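Polyketide synthase (PDB 3QIT) acts as the chain-terminating thioesterase of curacin A biosynthesis, an alpha/beta hydrolase whose action is coupled to sulfate elimination and decarboxylation to give a terminal alkene. Local coordinates at residues B[28-33]-B[95-100]; B[59-64]-B[82-87]; B[101-106]-B[127-132]; B[107-112]-B[121-126]; B[232-237]-B[255-260]. All blocks are in the same frame, centred on the assembly; numbering follows the deposited sequence.

Overall arrangement
All five contacts are largely buried and belong to one alpha/beta hydrolase domain. Interaction 1 is the backbone-bonded heart of the sheet; interaction 3 continues from strand 97-102 into the sharp turn at S103, and interaction 4 brings the following helix back over strand 120-126 by apolar packing alone. Interactions 3 and 4 share helix 104-115, and their centres lie about 9 Å apart. Interaction 5, farthest from the chain centre, closes the last crossover near the sheet edge and adds a water bridge. Interaction 2 differs in chemistry, a glutamine amide gripping loop backbone; like interaction 4, it has residues against the second subunit.

Interaction 1: residues B[28-33]-B[95-100]; sequences VVLCIH and QPLLLV
Four backbone hydrogen bonds zip 28-32 to 97-100 as parallel strands. The donors alternate: L98 N gives to V28 O at 3.2 Å. L30 N to L98 O, V100 N to L30 O and I32 N to V100 O are each 2.8 Å. In the second and third bonds the N-H arrives almost along the C=O axis (173° and 165° at the oxygen). Between them CA-H groups lean on the same carbonyls, C31 CA lying 3.2 Å from V100 O. On one face V29 is the meeting point: its CG2 touches L98 CD1, and its CG1 packs obliquely on V100 CG2 at 3.7 Å. On the other face L30 and L99 run side by side, both with CG anti to the backbone N, so that L99 CD1 turns in against L30 CG (3.8 Å) and meets I32 CG1. L97 holds CG in the crowded position between N and carbonyl carbon (chi1 49°), sending CD2 alongside V28 CG1. Farther out, A109 and I112 of helix 104-115 cover L99, while V57 bonds to the outer backbone edge of 28-32. Strand 28-32 thus lies between 55-59 and 97-102, in the parallel core of the alpha/beta hydrolase sheet.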
# COMPACT_ATOMS: atom_id res chain seq x y z
N VAL B 28 -30.44 2.28 -1.60
CA VAL B 28 -29.20 2.34 -2.37
C VAL B 28 -28.80 1.00 -2.98
O VAL B 28 -28.84 -0.04 -2.32
CB VAL B 28 -28.04 2.88 -1.49
CG1 VAL B 28 -26.67 2.72 -2.22
CG2 VAL B 28 -28.31 4.34 -1.09
N VAL B 29 -28.37 1.05 -4.24
CA VAL B 29 -27.61 -0.04 -4.85
C VAL B 29 -26.20 0.51 -5.08
O VAL B 29 -26.02 1.45 -5.85
CB VAL B 29 -28.20 -0.50 -6.19
CG1 VAL B 29 -27.41 -1.68 -6.80
CG2 VAL B 29 -29.68 -0.96 -5.99
N LEU B 30 -25.24 -0.07 -4.38
CA LEU B 30 -23.85 0.37 -4.49
C LEU B 30 -23.12 -0.59 -5.45
O LEU B 30 -23.06 -1.79 -5.19
CB LEU B 30 -23.20 0.40 -3.11
CG LEU B 30 -21.68 0.70 -3.04
CD1 LEU B 30 -21.40 2.07 -3.63
CD2 LEU B 30 -21.25 0.66 -1.59
N CYS B 31 -22.56 -0.05 -6.54
CA CYS B 31 -21.95 -0.86 -7.62
C CYS B 31 -20.45 -0.52 -7.71
O CYS B 31 -20.08 0.65 -7.79
CB CYS B 31 -22.55 -0.51 -8.97
SG CYS B 31 -24.36 -0.77 -9.04
N ILE B 32 -19.61 -1.56 -7.72
CA ILE B 32 -18.15 -1.40 -7.78
C ILE B 32 -17.64 -1.96 -9.12
O ILE B 32 -17.75 -3.18 -9.39
CB ILE B 32 -17.44 -2.14 -6.58
CG1 ILE B 32 -18.11 -1.79 -5.23
CG2 ILE B 32 -15.92 -1.82 -6.56
CD1 ILE B 32 -18.06 -0.31 -4.85
N HIS B 33 -17.13 -1.06 -9.97
CA HIS B 33 -16.58 -1.45 -11.28
C HIS B 33 -15.24 -2.21 -11.16
O HIS B 33 -14.66 -2.26 -10.11
CB HIS B 33 -16.40 -0.20 -12.20
CG HIS B 33 -15.35 0.77 -11.75
ND1 HIS B 33 -14.01 0.54 -11.97
CD2 HIS B 33 -15.43 1.96 -11.10
CE1 HIS B 33 -13.30 1.56 -11.49
NE2 HIS B 33 -14.14 2.43 -10.96
N GLN B 95 -28.64 2.23 6.40
CA GLN B 95 -29.64 1.20 6.11
C GLN B 95 -28.92 0.14 5.27
O GLN B 95 -28.18 0.50 4.35
CB GLN B 95 -30.79 1.76 5.25
CG GLN B 95 -31.67 2.81 5.92
CD GLN B 95 -32.40 2.28 7.14
OE1 GLN B 95 -32.85 1.13 7.17
NE2 GLN B 95 -32.53 3.13 8.16
N PRO B 96 -29.13 -1.16 5.57
CA PRO B 96 -28.49 -2.20 4.75
C PRO B 96 -28.80 -2.02 3.26
O PRO B 96 -29.97 -1.79 2.88
CB PRO B 96 -29.10 -3.50 5.27
CG PRO B 96 -29.43 -3.19 6.73
CD PRO B 96 -29.89 -1.73 6.70
N LEU B 97 -27.76 -2.12 2.43
CA LEU B 97 -27.90 -1.77 1.01
C LEU B 97 -27.57 -2.98 0.13
O LEU B 97 -27.09 -4.01 0.61
CB LEU B 97 -27.01 -0.57 0.65
CG LEU B 97 -25.53 -0.54 1.07
CD1 LEU B 97 -24.68 -1.55 0.30
CD2 LEU B 97 -24.97 0.84 0.88
N LEU B 98 -27.85 -2.83 -1.16
CA LEU B 98 -27.53 -3.87 -2.13
C LEU B 98 -26.15 -3.55 -2.67
O LEU B 98 -25.93 -2.43 -3.12
CB LEU B 98 -28.57 -3.87 -3.25
CG LEU B 98 -30.00 -4.23 -2.82
CD1 LEU B 98 -31.01 -3.94 -3.94
CD2 LEU B 98 -30.09 -5.70 -2.35
N LEU B 99 -25.21 -4.49 -2.55
CA LEU B 99 -23.83 -4.28 -2.99
C LEU B 99 -23.56 -5.17 -4.19
O LEU B 99 -23.70 -6.38 -4.10
CB LEU B 99 -22.85 -4.62 -1.86
CG LEU B 99 -21.36 -4.44 -2.16
CD1 LEU B 99 -21.01 -3.03 -2.62
CD2 LEU B 99 -20.57 -4.82 -0.91
N VAL B 100 -23.12 -4.56 -5.30
CA VAL B 100 -22.93 -5.28 -6.56
C VAL B 100 -21.49 -4.99 -6.99
O VAL B 100 -21.04 -3.84 -6.91
CB VAL B 100 -23.87 -4.76 -7.64
CG1 VAL B 100 -23.74 -5.63 -8.92
CG2 VAL B 100 -25.33 -4.77 -7.12

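Interaction 2: residues B[59-64]-B[82-87]; sequences PDLFGH and LAQIDR
Q84 lays its amide over one face of the F62 ring, the planes 27° apart and CD offset toward the rim, 3.7 Å above the ring plane. Its CG sits anti to the backbone N and the chain runs on extended, which carries the amide from the helix to the loop backbone. There both ends are used: NE2 gives to D60 O (2.8 Å), and OE1 accepts from F62 N (2.9 Å). Each bond lies on a carbonyl lone pair, and D60 O is only 8° out of the Q84 amide plane, so the pair fixes the rotation of the amide. Beside this polar grip, L61 CD2 approaches I85 CD1 at 4.3 Å. A type II turn from L61 to H64 shapes the loop, with H64 ND1 bonded back to F62 O at 3.0 Å. An alanine in place of Q84 would remove both bonds and the amide stacked on F62, and would probably leave the 60-62 backbone less firmly held. The contact links the loop after strand 55-59 to helix 78-91; F62 also packs on strands 5-11 and 14-21 and on M72 of the second subunit, while helix 104-115 lies against L61 and I85.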
# COMPACT_ATOMS: atom_id res chain seq x y z
N PRO B 59 -19.06 4.51 -7.39
CA PRO B 59 -17.83 5.32 -7.24
C PRO B 59 -16.84 4.98 -8.33
O PRO B 59 -16.75 3.82 -8.76
CB PRO B 59 -17.26 4.88 -5.89
CG PRO B 59 -17.84 3.55 -5.65
CD PRO B 59 -19.20 3.53 -6.28
N ASP B 60 -16.09 5.99 -8.78
CA ASP B 60 -14.90 5.72 -9.57
C ASP B 60 -13.80 5.31 -8.57
O ASP B 60 -13.49 6.06 -7.62
CB ASP B 60 -14.42 6.99 -10.30
CG ASP B 60 -15.32 7.40 -11.48
OD1 ASP B 60 -15.86 6.56 -12.22
OD2 ASP B 60 -15.47 8.63 -11.68
N LEU B 61 -13.15 4.18 -8.77
CA LEU B 61 -12.02 3.82 -7.92
C LEU B 61 -10.89 4.83 -8.16
O LEU B 61 -10.84 5.43 -9.24
CB LEU B 61 -11.58 2.38 -8.22
CG LEU B 61 -12.60 1.30 -7.88
CD1 LEU B 61 -12.07 -0.07 -8.33
CD2 LEU B 61 -12.94 1.31 -6.36
N PHE B 62 -10.02 5.05 -7.17
CA PHE B 62 -8.91 6.01 -7.38
C PHE B 62 -8.12 5.64 -8.62
O PHE B 62 -7.96 4.45 -8.94
CB PHE B 62 -7.96 6.08 -6.17
CG PHE B 62 -8.52 6.85 -4.99
CD1 PHE B 62 -9.01 8.15 -5.14
CD2 PHE B 62 -8.51 6.28 -3.73
CE1 PHE B 62 -9.54 8.86 -4.00
CE2 PHE B 62 -9.00 6.97 -2.61
CZ PHE B 62 -9.52 8.26 -2.75
N GLY B 63 -7.69 6.66 -9.36
CA GLY B 63 -7.01 6.47 -10.63
C GLY B 63 -7.90 6.15 -11.83
O GLY B 63 -7.41 6.02 -12.94
N HIS B 64 -9.21 6.01 -11.61
CA HIS B 64 -10.16 5.63 -12.67
C HIS B 64 -11.17 6.75 -12.83
O HIS B 64 -11.41 7.53 -11.90
CB HIS B 64 -10.96 4.39 -12.25
CG HIS B 64 -10.15 3.13 -12.16
ND1 HIS B 64 -9.24 2.88 -11.16
CD2 HIS B 64 -10.14 2.03 -12.95
CE1 HIS B 64 -8.69 1.69 -11.33
NE2 HIS B 64 -9.21 1.15 -12.42
N LEU B 82 -10.13 -0.77 -0.81
CA LEU B 82 -11.06 -1.19 0.23
C LEU B 82 -11.39 -0.05 1.18
O LEU B 82 -12.53 0.15 1.55
CB LEU B 82 -10.51 -2.38 1.00
CG LEU B 82 -10.63 -3.69 0.23
CD1 LEU B 82 -9.95 -4.80 1.02
CD2 LEU B 82 -12.09 -4.02 -0.06
N ALA B 83 -10.36 0.72 1.57
CA ALA B 83 -10.59 1.86 2.45
C ALA B 83 -11.48 2.90 1.77
O ALA B 83 -12.27 3.58 2.43
CB ALA B 83 -9.22 2.49 2.88
N GLN B 84 -11.27 3.10 0.47
CA GLN B 84 -12.06 4.03 -0.32
C GLN B 84 -13.52 3.59 -0.31
O GLN B 84 -14.41 4.41 -0.12
CB GLN B 84 -11.54 4.07 -1.78
CG GLN B 84 -12.28 5.08 -2.66
CD GLN B 84 -11.97 4.94 -4.16
OE1 GLN B 84 -11.07 4.19 -4.58
NE2 GLN B 84 -12.73 5.67 -4.97
N ILE B 85 -13.77 2.30 -0.58
CA ILE B 85 -15.16 1.79 -0.56
C ILE B 85 -15.81 1.91 0.85
O ILE B 85 -16.96 2.31 0.97
CB ILE B 85 -15.27 0.36 -1.11
CG1 ILE B 85 -14.89 0.35 -2.59
CG2 ILE B 85 -16.70 -0.23 -0.91
CD1 ILE B 85 -14.54 -1.02 -3.11
N ASP B 86 -15.05 1.58 1.89
CA ASP B 86 -15.51 1.76 3.30
C ASP B 86 -15.90 3.23 3.53
O ASP B 86 -16.94 3.53 4.13
CB ASP B 86 -14.41 1.35 4.27
CG ASP B 86 -14.93 0.98 5.67
OD1 ASP B 86 -16.09 0.51 5.81
OD2 ASP B 86 -14.14 1.12 6.63
N ARG B 87 -15.06 4.16 3.07
CA ARG B 87 -15.38 5.58 3.19
C ARG B 87 -16.70 5.96 2.49
O ARG B 87 -17.50 6.71 3.04
CB ARG B 87 -14.23 6.44 2.65
CG ARG B 87 -14.50 7.93 2.71
CD ARG B 87 -14.64 8.39 4.17
NE ARG B 87 -14.96 9.80 4.27
CZ ARG B 87 -16.19 10.29 4.28
NH1 ARG B 87 -17.24 9.47 4.20
NH2 ARG B 87 -16.39 11.60 4.39

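Interaction 3: residues B[101-106]-B[127-132]; sequences GHSMGA and ELPLPA
S103 adopts phi 55° and psi -121°, a strained backbone consistent with a nucleophile elbow, and E127 likewise has positive phi. The sequence G101-H102-S103-M104-G105 fits the GxSxG pattern of alpha/beta hydrolases, in which the serine tops the turn between strand 97-102 and helix 104-115. The two glycines suit it: a CB on G101 would clash with G105 O, and one on G105 would be crowded by H102 O. S103 OG stands anti to the backbone N (chi1 -166°), and the residue probably is the nucleophile of a Ser-His-Glu triad with H269 and E127. The E127 side chain bends away from the serine; its OE1 accepts bonds from H269 ND1 and S242 OG, and OE2 one from G239 N, which would probably keep the carboxylate ionised. What joins the segments directly is carbon packing and one CA-H contact, S103 CA to E127 O at 3.3 Å. H102 holds NE2 on H269 O, placing its ring beside the probable triad, and S103 CB lies over one face of that ring. In the helix, A106 CB meets L128 CD1 at 3.8 Å. At the helix start, the P129 ring brings CD to within 3.4 Å of S103 O.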
# COMPACT_ATOMS: atom_id res chain seq x y z
N GLY B 101 -20.77 -6.00 -7.45
CA GLY B 101 -19.38 -5.76 -7.92
C GLY B 101 -19.14 -6.60 -9.14
O GLY B 101 -19.72 -7.67 -9.26
N HIS B 102 -18.30 -6.10 -10.05
CA HIS B 102 -17.96 -6.83 -11.27
C HIS B 102 -16.45 -7.11 -11.33
O HIS B 102 -15.64 -6.17 -11.22
CB HIS B 102 -18.32 -6.02 -12.51
CG HIS B 102 -17.86 -6.67 -13.78
ND1 HIS B 102 -16.85 -6.15 -14.56
CD2 HIS B 102 -18.26 -7.81 -14.39
CE1 HIS B 102 -16.66 -6.95 -15.61
NE2 HIS B 102 -17.49 -7.96 -15.52
N SER B 103 -16.08 -8.37 -11.52
CA SER B 103 -14.64 -8.78 -11.64
C SER B 103 -13.78 -8.33 -10.45
O SER B 103 -14.07 -8.73 -9.32
CB SER B 103 -14.08 -8.31 -12.98
OG SER B 103 -12.84 -8.96 -13.23
N MET B 104 -12.73 -7.52 -10.65
CA MET B 104 -12.04 -6.94 -9.46
C MET B 104 -13.00 -6.27 -8.46
O MET B 104 -12.79 -6.33 -7.24
CB MET B 104 -10.93 -5.94 -9.85
CG MET B 104 -10.19 -5.39 -8.62
SD MET B 104 -8.94 -4.16 -9.05
CE MET B 104 -9.98 -2.75 -9.38
N GLY B 105 -14.04 -5.60 -8.97
CA GLY B 105 -15.02 -4.99 -8.10
C GLY B 105 -15.80 -6.01 -7.28
O GLY B 105 -16.21 -5.71 -6.17
N ALA B 106 -16.00 -7.21 -7.82
CA ALA B 106 -16.64 -8.29 -7.07
C ALA B 106 -15.72 -8.77 -5.94
O ALA B 106 -16.18 -9.03 -4.84
CB ALA B 106 -16.99 -9.45 -8.00
N GLU B 127 -19.22 -12.16 -11.98
CA GLU B 127 -17.93 -12.64 -12.52
C GLU B 127 -16.80 -12.51 -11.51
O GLU B 127 -15.76 -11.86 -11.74
CB GLU B 127 -17.62 -11.94 -13.84
CG GLU B 127 -18.53 -12.46 -14.98
CD GLU B 127 -18.01 -13.75 -15.57
OE1 GLU B 127 -16.84 -13.73 -16.05
OE2 GLU B 127 -18.73 -14.78 -15.55
N LEU B 128 -16.99 -13.17 -10.37
CA LEU B 128 -16.02 -13.19 -9.30
C LEU B 128 -14.81 -14.01 -9.72
O LEU B 128 -14.97 -15.16 -10.10
CB LEU B 128 -16.65 -13.80 -8.04
CG LEU B 128 -15.71 -13.87 -6.83
CD1 LEU B 128 -15.54 -12.48 -6.18
CD2 LEU B 128 -16.23 -14.91 -5.83
N PRO B 129 -13.61 -13.41 -9.67
CA PRO B 129 -12.42 -14.23 -10.00
C PRO B 129 -11.92 -15.01 -8.78
O PRO B 129 -12.35 -14.77 -7.65
CB PRO B 129 -11.39 -13.18 -10.45
CG PRO B 129 -11.88 -11.84 -9.94
CD PRO B 129 -13.30 -11.99 -9.43
N LEU B 130 -11.03 -15.97 -9.02
CA LEU B 130 -10.32 -16.60 -7.93
C LEU B 130 -8.84 -16.42 -8.25
O LEU B 130 -8.46 -16.51 -9.43
CB LEU B 130 -10.64 -18.09 -7.85
CG LEU B 130 -11.91 -18.58 -7.16
CD1 LEU B 130 -11.89 -20.12 -7.05
CD2 LEU B 130 -12.08 -17.95 -5.78
N PRO B 131 -8.02 -16.14 -7.22
CA PRO B 131 -6.57 -16.12 -7.40
C PRO B 131 -6.05 -17.47 -7.86
O PRO B 131 -6.53 -18.52 -7.39
CB PRO B 131 -6.05 -15.81 -5.99
CG PRO B 131 -7.18 -15.16 -5.29
CD PRO B 131 -8.41 -15.81 -5.84
N ALA B 132 -5.07 -17.46 -8.76
CA ALA B 132 -4.45 -18.71 -9.23
C ALA B 132 -3.70 -19.41 -8.09
O ALA B 132 -3.19 -18.76 -7.17
CB ALA B 132 -3.51 -18.43 -10.39

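Interaction 4: residues B[107-112]-B[121-126]; sequences MLATAI and KELILV
The beta-alpha-beta unit formed by strand 97-102, helix 104-115 and strand 120-126 closes here, its helix laid almost antiparallel on the returning strand. The short axes run at 156° and approach to 8.6 Å, a distance kept small by an alanine on the helix. A109 CB points at the strand and rests between two leucines, 3.9 Å from L123 CD1 and 4.0 Å from L125 CD2. Different first torsions, CG anti to the backbone N in L123 and to the carbonyl carbon in L125, let both converge on it. The fork of L125 straddles the methyl of T110, crossing at about a right angle; L125 CD1 to T110 CG2, at 3.5 Å, is tighter than usual carbon contact. In the conformer described, T110 OG1 donates to M107 O (2.7 Å), on a lone pair of a carbonyl that also receives A111 N, and bonds to Y223 OH. An alanine replacing L125 would remove the fork around T110 CG2 and the CD2 contact with A109 CB, and would probably loosen the seat of the helix on this strand. Around the contact, L123 and L125 also touch T234 of the next strand, and helix 78-91 packs on L108 and I112.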
# COMPACT_ATOMS: atom_id res chain seq x y z
N MET B 107 -14.42 -8.86 -6.23
CA MET B 107 -13.43 -9.21 -5.19
C MET B 107 -13.48 -8.16 -4.08
O MET B 107 -13.57 -8.49 -2.92
CB MET B 107 -12.00 -9.29 -5.77
CG MET B 107 -10.94 -9.64 -4.74
SD MET B 107 -10.37 -8.23 -3.74
CE MET B 107 -9.49 -7.22 -4.95
N LEU B 108 -13.47 -6.88 -4.46
CA LEU B 108 -13.54 -5.80 -3.45
C LEU B 108 -14.84 -5.84 -2.65
O LEU B 108 -14.84 -5.62 -1.43
CB LEU B 108 -13.32 -4.41 -4.06
CG LEU B 108 -11.89 -4.21 -4.59
CD1 LEU B 108 -11.86 -3.02 -5.58
CD2 LEU B 108 -10.90 -3.98 -3.45
N ALA B 109 -15.93 -6.14 -3.35
CA ALA B 109 -17.23 -6.27 -2.72
C ALA B 109 -17.22 -7.39 -1.69
O ALA B 109 -17.77 -7.23 -0.61
CB ALA B 109 -18.31 -6.50 -3.76
N THR B 110 -16.59 -8.53 -2.01
CA THR B 110 -16.53 -9.63 -1.03
C THR B 110 -15.76 -9.22 0.23
O THR B 110 -16.12 -9.59 1.35
CB THR B 110 -15.93 -10.97 -1.56
OG1 THR B 110 -14.55 -10.81 -1.91
CG2 THR B 110 -16.70 -11.48 -2.76
N ALA B 111 -14.70 -8.46 0.05
CA ALA B 111 -13.90 -8.06 1.18
C ALA B 111 -14.67 -7.09 2.06
O ALA B 111 -14.73 -7.25 3.29
CB ALA B 111 -12.57 -7.48 0.72
N ILE B 112 -15.34 -6.13 1.45
CA ILE B 112 -16.09 -5.17 2.27
C ILE B 112 -17.29 -5.82 2.98
O ILE B 112 -17.57 -5.50 4.12
CB ILE B 112 -16.43 -3.85 1.52
CG1 ILE B 112 -16.69 -2.71 2.52
CG2 ILE B 112 -17.62 -4.01 0.65
CD1 ILE B 112 -15.44 -2.16 3.20
N LYS B 121 -27.45 -5.77 2.64
CA LYS B 121 -28.70 -6.56 2.56
C LYS B 121 -28.50 -7.79 1.68
O LYS B 121 -28.91 -8.91 2.05
CB LYS B 121 -29.83 -5.67 2.00
CG LYS B 121 -31.16 -6.37 1.73
CD LYS B 121 -32.09 -5.39 0.99
CE LYS B 121 -33.57 -5.73 1.19
NZ LYS B 121 -33.97 -7.00 0.56
N GLU B 122 -27.89 -7.59 0.52
CA GLU B 122 -27.57 -8.69 -0.42
C GLU B 122 -26.28 -8.34 -1.14
O GLU B 122 -26.06 -7.20 -1.50
CB GLU B 122 -28.68 -8.90 -1.45
CG GLU B 122 -28.39 -10.00 -2.52
CD GLU B 122 -28.85 -11.41 -2.09
OE1 GLU B 122 -29.75 -11.50 -1.23
OE2 GLU B 122 -28.34 -12.41 -2.63
N LEU B 123 -25.45 -9.36 -1.33
CA LEU B 123 -24.17 -9.23 -2.02
C LEU B 123 -24.31 -9.90 -3.38
O LEU B 123 -24.58 -11.10 -3.45
CB LEU B 123 -23.09 -9.92 -1.20
CG LEU B 123 -21.67 -9.89 -1.72
CD1 LEU B 123 -21.09 -8.43 -1.78
CD2 LEU B 123 -20.76 -10.80 -0.84
N ILE B 124 -24.11 -9.13 -4.44
CA ILE B 124 -24.29 -9.63 -5.82
C ILE B 124 -22.91 -9.59 -6.48
O ILE B 124 -22.36 -8.50 -6.71
CB ILE B 124 -25.32 -8.79 -6.60
CG1 ILE B 124 -26.68 -8.90 -5.89
CG2 ILE B 124 -25.45 -9.32 -8.04
CD1 ILE B 124 -27.58 -7.75 -6.09
N LEU B 125 -22.37 -10.78 -6.75
CA LEU B 125 -20.99 -10.91 -7.22
C LEU B 125 -20.99 -11.31 -8.68
O LEU B 125 -21.32 -12.44 -9.02
CB LEU B 125 -20.23 -11.95 -6.36
CG LEU B 125 -20.26 -11.58 -4.88
CD1 LEU B 125 -19.65 -12.72 -4.05
CD2 LEU B 125 -19.51 -10.26 -4.63
N VAL B 126 -20.69 -10.35 -9.56
CA VAL B 126 -20.77 -10.61 -10.99
C VAL B 126 -19.38 -10.93 -11.50
O VAL B 126 -18.47 -10.10 -11.39
CB VAL B 126 -21.34 -9.39 -11.76
CG1 VAL B 126 -21.52 -9.73 -13.25
CG2 VAL B 126 -22.69 -9.00 -11.17

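Interaction 5: residues B[232-237]-B[255-260]; sequences VPTTLV and MTMTQA
From CB outward, M257 leaves the end of helix 247-256 with CG anti to the carbonyl carbon, stays extended through chi2 (-172°) and bends at chi3 (70°). SD then passes L236 CD2 at 4.1 Å, and CE ends on the methyl of T234, 3.6 Å from CG2, the two side chains crossing at about a right angle. M257 also opens a type I turn to A260, closed by A260 N to M257 O. That turn brings A260 CB in beside L236 CD1 (3.8 Å), while A260 CA sets its hydrogen toward T234 O at 3.5 Å. The T234 hydroxyl is turned to its own segment, OG1 donating to V232 O (2.8 Å) from above the carbonyl plane, which leaves CG2, anti to the backbone N, toward M257. One water bridges the segments, accepting from T234 N (2.9 Å) and donating to Q259 O (2.8 Å), so a strand amide and a turn carbonyl are both satisfied. The contact lies where the chain passes from helix 247-256 to strand 261-265, in the last crossover of the sheet. Strand 234-239 has 120-126 on its other flank, and L227 of helix 220-229 packs on M257.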
# COMPACT_ATOMS: atom_id res chain seq x y z
N VAL B 232 -23.49 -12.75 4.84
CA VAL B 232 -24.57 -12.04 4.17
C VAL B 232 -25.13 -12.84 3.00
O VAL B 232 -24.44 -13.65 2.38
CB VAL B 232 -24.17 -10.61 3.69
CG1 VAL B 232 -23.74 -9.74 4.87
CG2 VAL B 232 -23.12 -10.66 2.59
N PRO B 233 -26.45 -12.64 2.73
CA PRO B 233 -27.06 -13.33 1.59
C PRO B 233 -26.37 -12.96 0.28
O PRO B 233 -26.14 -11.77 0.02
CB PRO B 233 -28.50 -12.81 1.60
CG PRO B 233 -28.76 -12.48 3.06
CD PRO B 233 -27.44 -11.87 3.50
N THR B 234 -26.04 -13.97 -0.52
CA THR B 234 -25.11 -13.75 -1.64
C THR B 234 -25.65 -14.39 -2.90
O THR B 234 -26.25 -15.45 -2.82
CB THR B 234 -23.70 -14.31 -1.30
OG1 THR B 234 -23.20 -13.62 -0.14
CG2 THR B 234 -22.72 -14.11 -2.48
N THR B 235 -25.46 -13.72 -4.04
CA THR B 235 -25.75 -14.28 -5.35
C THR B 235 -24.50 -14.20 -6.21
O THR B 235 -23.96 -13.09 -6.42
CB THR B 235 -26.87 -13.48 -6.04
OG1 THR B 235 -28.04 -13.53 -5.21
CG2 THR B 235 -27.20 -14.06 -7.42
N LEU B 236 -24.05 -15.38 -6.67
CA LEU B 236 -22.96 -15.49 -7.64
C LEU B 236 -23.53 -15.44 -9.05
O LEU B 236 -24.35 -16.28 -9.43
CB LEU B 236 -22.15 -16.78 -7.42
CG LEU B 236 -21.42 -16.89 -6.09
CD1 LEU B 236 -21.04 -18.36 -5.76
CD2 LEU B 236 -20.15 -15.98 -6.08
N VAL B 237 -23.10 -14.45 -9.83
CA VAL B 237 -23.61 -14.27 -11.18
C VAL B 237 -22.51 -14.54 -12.20
O VAL B 237 -21.43 -13.95 -12.12
CB VAL B 237 -24.18 -12.86 -11.39
CG1 VAL B 237 -24.86 -12.72 -12.76
CG2 VAL B 237 -25.12 -12.49 -10.24
N MET B 255 -18.48 -24.80 -3.73
CA MET B 255 -18.10 -25.61 -2.55
C MET B 255 -17.78 -24.73 -1.34
O MET B 255 -18.06 -25.09 -0.20
CB MET B 255 -16.88 -26.48 -2.87
CG MET B 255 -17.12 -27.62 -3.85
SD MET B 255 -15.55 -28.29 -4.45
CE MET B 255 -16.00 -29.98 -4.85
N THR B 256 -17.16 -23.59 -1.60
CA THR B 256 -16.76 -22.68 -0.55
C THR B 256 -17.92 -21.87 0.00
O THR B 256 -18.05 -21.73 1.22
CB THR B 256 -15.63 -21.78 -1.06
OG1 THR B 256 -14.53 -22.62 -1.42
CG2 THR B 256 -15.20 -20.79 -0.00
N MET B 257 -18.77 -21.37 -0.90
CA MET B 257 -19.87 -20.49 -0.52
C MET B 257 -21.17 -21.28 -0.69
O MET B 257 -21.94 -21.03 -1.62
CB MET B 257 -19.91 -19.26 -1.42
CG MET B 257 -18.61 -18.43 -1.42
SD MET B 257 -18.80 -16.88 -2.33
CE MET B 257 -19.89 -16.01 -1.20
N THR B 258 -21.41 -22.23 0.23
CA THR B 258 -22.51 -23.21 0.08
C THR B 258 -23.91 -22.60 0.18
O THR B 258 -24.89 -23.20 -0.29
CB THR B 258 -22.39 -24.36 1.11
OG1 THR B 258 -22.30 -23.81 2.43
CG2 THR B 258 -21.17 -25.24 0.82
N GLN B 259 -24.01 -21.41 0.78
CA GLN B 259 -25.28 -20.73 0.93
C GLN B 259 -25.58 -19.73 -0.18
O GLN B 259 -26.68 -19.21 -0.25
CB GLN B 259 -25.42 -20.08 2.31
CG GLN B 259 -25.79 -21.07 3.43
CD GLN B 259 -26.98 -21.96 3.08
OE1 GLN B 259 -26.82 -23.18 2.90
NE2 GLN B 259 -28.17 -21.37 2.96
N ALA B 260 -24.60 -19.48 -1.04
CA ALA B 260 -24.79 -18.54 -2.17
C ALA B 260 -25.75 -19.08 -3.22
O ALA B 260 -25.69 -20.26 -3.59
CB ALA B 260 -23.46 -18.18 -2.82
O HOH W 1 -27.20 -16.48 0.28